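Local coordinates for protein TodX (Pseudomonas putida, PDB 3BS0) that probably carries aromatic hydrocarbons such as toluene across the outer membrane, as a beta-barrel transporter of the FadL family, at residues I57-T71 and L105-Q117. Sequence-based numbering, arbitrary orientation.
Unlike the reference sequence in segment 57-71: A67 (reference Pro).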
loop_
_atom_site.group_PDB
_atom_site.type_symbol
_atom_site.label_atom_id
_atom_site.label_comp_id
_atom_site.label_asym_id
_atom_site.label_seq_id
_atom_site.Cartn_x
_atom_site.Cartn_y
_atom_site.Cartn_z
ATOM N N ILE A 57 7.988 -13.901 3.089
ATOM C CA ILE A 57 8.791 -13.964 1.888
ATOM C C ILE A 57 10.019 -14.823 2.075
ATOM O O ILE A 57 10.681 -14.772 3.105
ATOM C CB ILE A 57 9.258 -12.558 1.471
ATOM C CG1 ILE A 57 8.053 -11.635 1.315
ATOM C CG2 ILE A 57 10.030 -12.626 0.172
ATOM C CD1 ILE A 57 8.426 -10.232 0.851
ATOM N N LYS A 58 10.302 -15.631 1.069
ATOM C CA LYS A 58 11.485 -16.474 1.070
ATOM C C LYS A 58 12.128 -16.269 -0.308
ATOM O O LYS A 58 11.449 -16.324 -1.350
ATOM C CB LYS A 58 11.121 -17.952 1.253
ATOM C CG LYS A 58 11.785 -18.628 2.428
ATOM C CD LYS A 58 10.935 -18.457 3.683
ATOM C CE LYS A 58 11.450 -19.301 4.862
ATOM N NZ LYS A 58 11.436 -20.774 4.579
ATOM N N VAL A 59 13.426 -15.996 -0.293
ATOM C CA VAL A 59 14.191 -15.793 -1.506
ATOM C C VAL A 59 15.285 -16.844 -1.439
ATOM O O VAL A 59 15.883 -17.066 -0.380
ATOM C CB VAL A 59 14.803 -14.369 -1.551
ATOM C CG1 VAL A 59 15.668 -14.192 -2.794
ATOM C CG2 VAL A 59 13.693 -13.332 -1.578
ATOM N N HIS A 60 15.527 -17.513 -2.557
ATOM C CA HIS A 60 16.546 -18.542 -2.594
ATOM C C HIS A 60 17.680 -18.273 -3.551
ATOM O O HIS A 60 17.529 -17.617 -4.583
ATOM C CB HIS A 60 15.928 -19.898 -2.922
ATOM C CG HIS A 60 15.189 -20.511 -1.783
ATOM N ND1 HIS A 60 15.828 -21.128 -0.729
ATOM C CD2 HIS A 60 13.865 -20.575 -1.512
ATOM C CE1 HIS A 60 14.931 -21.548 0.143
ATOM N NE2 HIS A 60 13.731 -21.225 -0.309
ATOM N N ASP A 61 18.812 -18.856 -3.187
ATOM C CA ASP A 61 20.059 -18.748 -3.911
ATOM C C ASP A 61 20.222 -19.864 -4.938
ATOM O O ASP A 61 19.410 -20.790 -5.018
ATOM C CB ASP A 61 21.202 -18.831 -2.900
ATOM C CG ASP A 61 22.230 -17.774 -3.118
ATOM O OD1 ASP A 61 21.899 -16.788 -3.809
ATOM O OD2 ASP A 61 23.355 -17.915 -2.595
ATOM N N SER A 62 21.287 -19.761 -5.722
ATOM C CA SER A 62 21.602 -20.772 -6.709
ATOM C C SER A 62 22.461 -21.795 -5.996
ATOM O O SER A 62 23.045 -22.671 -6.625
ATOM C CB SER A 62 22.395 -20.166 -7.861
ATOM O OG SER A 62 21.582 -19.289 -8.608
ATOM N N HIS A 63 22.553 -21.669 -4.675
ATOM C CA HIS A 63 23.358 -22.587 -3.874
ATOM C C HIS A 63 22.547 -23.180 -2.730
ATOM O O HIS A 63 23.083 -23.896 -1.885
ATOM C CB HIS A 63 24.579 -21.869 -3.299
ATOM C CG HIS A 63 25.418 -21.166 -4.323
ATOM N ND1 HIS A 63 25.545 -19.793 -4.366
ATOM C CD2 HIS A 63 26.199 -21.644 -5.321
ATOM C CE1 HIS A 63 26.368 -19.456 -5.341
ATOM N NE2 HIS A 63 26.778 -20.562 -5.938
ATOM N N GLY A 64 21.256 -22.866 -2.695
ATOM C CA GLY A 64 20.407 -23.389 -1.639
ATOM C C GLY A 64 20.348 -22.524 -0.395
ATOM O O GLY A 64 19.787 -22.940 0.619
ATOM N N ALA A 65 20.935 -21.334 -0.459
ATOM C CA ALA A 65 20.910 -20.416 0.676
ATOM C C ALA A 65 19.584 -19.663 0.669
ATOM O O ALA A 65 19.052 -19.362 -0.388
ATOM C CB ALA A 65 22.071 -19.421 0.584
ATOM N N GLU A 66 19.036 -19.382 1.844
ATOM C CA GLU A 66 17.788 -18.650 1.887
ATOM C C GLU A 66 17.814 -17.447 2.816
ATOM O O GLU A 66 18.494 -17.423 3.835
ATOM C CB GLU A 66 16.607 -19.570 2.256
ATOM C CG GLU A 66 16.478 -19.948 3.723
ATOM C CD GLU A 66 15.281 -20.867 3.982
ATOM O OE1 GLU A 66 14.130 -20.420 3.738
ATOM O OE2 GLU A 66 15.487 -22.034 4.419
ATOM N N ALA A 67 17.063 -16.436 2.414
ATOM C CA ALA A 67 16.907 -15.214 3.169
ATOM C C ALA A 67 15.400 -15.098 3.270
ATOM O O ALA A 67 14.691 -15.181 2.268
ATOM C CB ALA A 67 17.467 -14.050 2.401
ATOM N N LYS A 68 14.900 -14.941 4.480
ATOM C CA LYS A 68 13.471 -14.822 4.648
ATOM C C LYS A 68 13.177 -13.585 5.433
ATOM O O LYS A 68 14.005 -13.131 6.222
ATOM C CB LYS A 68 12.907 -16.044 5.375
ATOM C CG LYS A 68 13.701 -16.476 6.578
ATOM C CD LYS A 68 12.968 -17.563 7.345
ATOM C CE LYS A 68 13.929 -18.659 7.786
ATOM N NZ LYS A 68 15.120 -18.091 8.497
ATOM N N SER A 69 12.001 -13.030 5.184
ATOM C CA SER A 69 11.552 -11.845 5.888
ATOM C C SER A 69 10.197 -12.128 6.493
ATOM O O SER A 69 9.288 -12.576 5.811
ATOM C CB SER A 69 11.441 -10.656 4.946
ATOM O OG SER A 69 10.586 -9.689 5.510
ATOM N N SER A 70 10.086 -11.852 7.782
ATOM C CA SER A 70 8.867 -12.030 8.563
ATOM C C SER A 70 9.410 -12.261 9.958
ATOM O O SER A 70 8.743 -12.001 10.961
ATOM C CB SER A 70 8.072 -13.250 8.102
ATOM O OG SER A 70 8.810 -14.450 8.261
ATOM N N THR A 71 10.656 -12.737 9.986
ATOM C CA THR A 71 11.389 -13.032 11.211
ATOM C C THR A 71 11.795 -11.723 11.882
ATOM O O THR A 71 11.898 -10.681 11.222
ATOM C CB THR A 71 12.672 -13.850 10.902
ATOM O OG1 THR A 71 12.340 -14.983 10.088
ATOM C CG2 THR A 71 13.327 -14.331 12.195
ATOM N N LEU A 105 4.560 -1.708 2.111
ATOM C CA LEU A 105 5.832 -2.342 1.849
ATOM C C LEU A 105 6.434 -2.490 3.227
ATOM O O LEU A 105 6.144 -1.700 4.126
ATOM C CB LEU A 105 6.712 -1.416 1.001
ATOM C CG LEU A 105 7.763 -1.967 0.041
ATOM C CD1 LEU A 105 8.694 -0.824 -0.320
ATOM C CD2 LEU A 105 8.535 -3.111 0.669
ATOM N N GLY A 106 7.269 -3.500 3.392
ATOM C CA GLY A 106 7.897 -3.725 4.673
ATOM C C GLY A 106 8.545 -5.089 4.684
ATOM O O GLY A 106 7.862 -6.098 4.790
ATOM N N THR A 107 9.860 -5.126 4.540
ATOM C CA THR A 107 10.580 -6.384 4.581
ATOM C C THR A 107 11.787 -6.212 5.493
ATOM O O THR A 107 12.329 -5.108 5.642
ATOM C CB THR A 107 11.087 -6.810 3.209
ATOM O OG1 THR A 107 12.266 -6.060 2.881
ATOM C CG2 THR A 107 10.027 -6.568 2.172
ATOM N N GLU A 108 12.196 -7.320 6.095
ATOM C CA GLU A 108 13.318 -7.340 6.995
ATOM C C GLU A 108 14.004 -8.691 6.848
ATOM O O GLU A 108 13.539 -9.701 7.353
ATOM C CB GLU A 108 12.838 -7.118 8.433
ATOM C CG GLU A 108 13.963 -7.071 9.461
ATOM C CD GLU A 108 15.014 -6.021 9.129
ATOM O OE1 GLU A 108 14.778 -4.823 9.420
ATOM O OE2 GLU A 108 16.069 -6.405 8.561
ATOM N N TYR A 109 15.117 -8.697 6.126
ATOM C CA TYR A 109 15.889 -9.905 5.895
ATOM C C TYR A 109 17.060 -10.027 6.873
ATOM O O TYR A 109 17.708 -11.075 6.947
ATOM C CB TYR A 109 16.417 -9.908 4.466
ATOM C CG TYR A 109 15.338 -10.047 3.402
ATOM C CD1 TYR A 109 14.837 -8.923 2.715
ATOM C CD2 TYR A 109 14.839 -11.314 3.060
ATOM C CE1 TYR A 109 13.866 -9.073 1.715
ATOM C CE2 TYR A 109 13.880 -11.469 2.068
ATOM C CZ TYR A 109 13.395 -10.359 1.403
ATOM O OH TYR A 109 12.439 -10.550 0.431
ATOM N N GLY A 110 17.330 -8.961 7.623
ATOM C CA GLY A 110 18.411 -8.989 8.585
ATOM C C GLY A 110 19.729 -8.752 7.892
ATOM O O GLY A 110 19.749 -8.239 6.772
ATOM N N SER A 111 20.831 -9.137 8.532
ATOM C CA SER A 111 22.153 -8.938 7.941
ATOM C C SER A 111 23.012 -10.201 7.866
ATOM O O SER A 111 24.182 -10.135 7.500
ATOM C CB SER A 111 22.909 -7.870 8.726
ATOM O OG SER A 111 23.222 -8.328 10.024
ATOM N N LYS A 112 22.446 -11.350 8.214
ATOM C CA LYS A 112 23.210 -12.604 8.175
ATOM C C LYS A 112 22.938 -13.398 6.902
ATOM O O LYS A 112 23.505 -14.454 6.713
ATOM C CB LYS A 112 22.876 -13.472 9.395
ATOM C CG LYS A 112 22.913 -12.708 10.707
ATOM C CD LYS A 112 22.544 -13.596 11.875
ATOM C CE LYS A 112 23.608 -14.666 12.134
ATOM N NZ LYS A 112 23.196 -15.581 13.253
ATOM N N SER A 113 22.083 -12.867 6.035
ATOM C CA SER A 113 21.718 -13.521 4.786
ATOM C C SER A 113 22.668 -13.270 3.597
ATOM O O SER A 113 23.540 -12.390 3.649
ATOM C CB SER A 113 20.315 -13.097 4.392
ATOM O OG SER A 113 20.147 -13.263 3.001
ATOM N N PHE A 114 22.481 -14.037 2.519
ATOM C CA PHE A 114 23.332 -13.906 1.352
ATOM C C PHE A 114 23.100 -12.565 0.673
ATOM O O PHE A 114 23.991 -12.039 0.012
ATOM C CB PHE A 114 23.114 -15.063 0.364
ATOM C CG PHE A 114 21.795 -15.025 -0.373
ATOM C CD1 PHE A 114 20.665 -15.651 0.148
ATOM C CD2 PHE A 114 21.692 -14.387 -1.606
ATOM C CE1 PHE A 114 19.457 -15.646 -0.547
ATOM C CE2 PHE A 114 20.489 -14.372 -2.310
ATOM C CZ PHE A 114 19.364 -15.006 -1.777
ATOM N N LEU A 115 21.905 -12.004 0.848
ATOM C CA LEU A 115 21.594 -10.708 0.263
ATOM C C LEU A 115 22.572 -9.676 0.832
ATOM O O LEU A 115 22.785 -8.607 0.244
ATOM C CB LEU A 115 20.156 -10.305 0.591
ATOM C CG LEU A 115 19.036 -11.196 0.050
ATOM C CD1 LEU A 115 17.720 -10.753 0.657
ATOM C CD2 LEU A 115 18.972 -11.125 -1.464
ATOM N N SER A 116 23.166 -9.999 1.978
ATOM C CA SER A 116 24.131 -9.102 2.612
ATOM C C SER A 116 25.580 -9.516 2.353
ATOM O O SER A 116 26.470 -9.235 3.161
ATOM C CB SER A 116 23.889 -9.003 4.123
ATOM O OG SER A 116 22.696 -8.288 4.408
ATOM N N GLN A 117 25.822 -10.243 1.268
ATOM C CA GLN A 117 27.207 -10.551 0.959
ATOM C C GLN A 117 27.654 -9.917 -0.336
ATOM O O GLN A 117 26.864 -9.591 -1.229
ATOM C CB GLN A 117 27.568 -12.061 0.989
ATOM C CG GLN A 117 26.577 -13.106 0.609
ATOM C CD GLN A 117 26.988 -14.473 1.201
ATOM O OE1 GLN A 117 26.637 -15.531 0.681
ATOM N NE2 GLN A 117 27.725 -14.438 2.302
#
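Two aromatic rings, Y109 and F114, carry most of the contact by packing against the residues of the hairpin 57-60/66-69 and its turn that point toward them (I57, V59, D61, A65, A67, S69); its strands are paired by backbone bonds such as V59 N to A67 O. The Y109 ring is gripped on both faces: S69 CB sits 3.9 Å from its centroid, almost straight above the centre, a CH-pi contact, while CD1 of L115, from its own segment, lies over the opposite face near the rim. A67 O approaches the Y109 edge, and V59 CG2 comes within 4.1 Å of Y109 CE2. On F114, CB of D61 makes a second CH-pi contact, 7° off the ring normal, and D61 OD1 lies over the same face toward the rim; V59 CG1 reaches F114 CZ at 3.9 Å. With chi1 at 71°, CG of F114 stands between its backbone N and carbonyl carbon, which turns the ring into the hairpin, CD1 against A65 CB and CE1 against A67 CB. A67 CB also meets L115 CD1 at 3.7 Å.

Polar linkage is sparse. E108 N donates to S69 OG at 2.9 Å, nearly straight at 173°, and Y109 OH bonds to P368 O beyond the two segments.

One hydrogen bond against two CH-pi contacts, a carboxylate over a ring face and several apolar contacts implies that side-chain packing, rather than continued strand pairing, joins the end of barrel strand 44-60 and the short strand 66-69 folded back on it to the end of strand 93-108 and the loop with a 3-10 turn beyond.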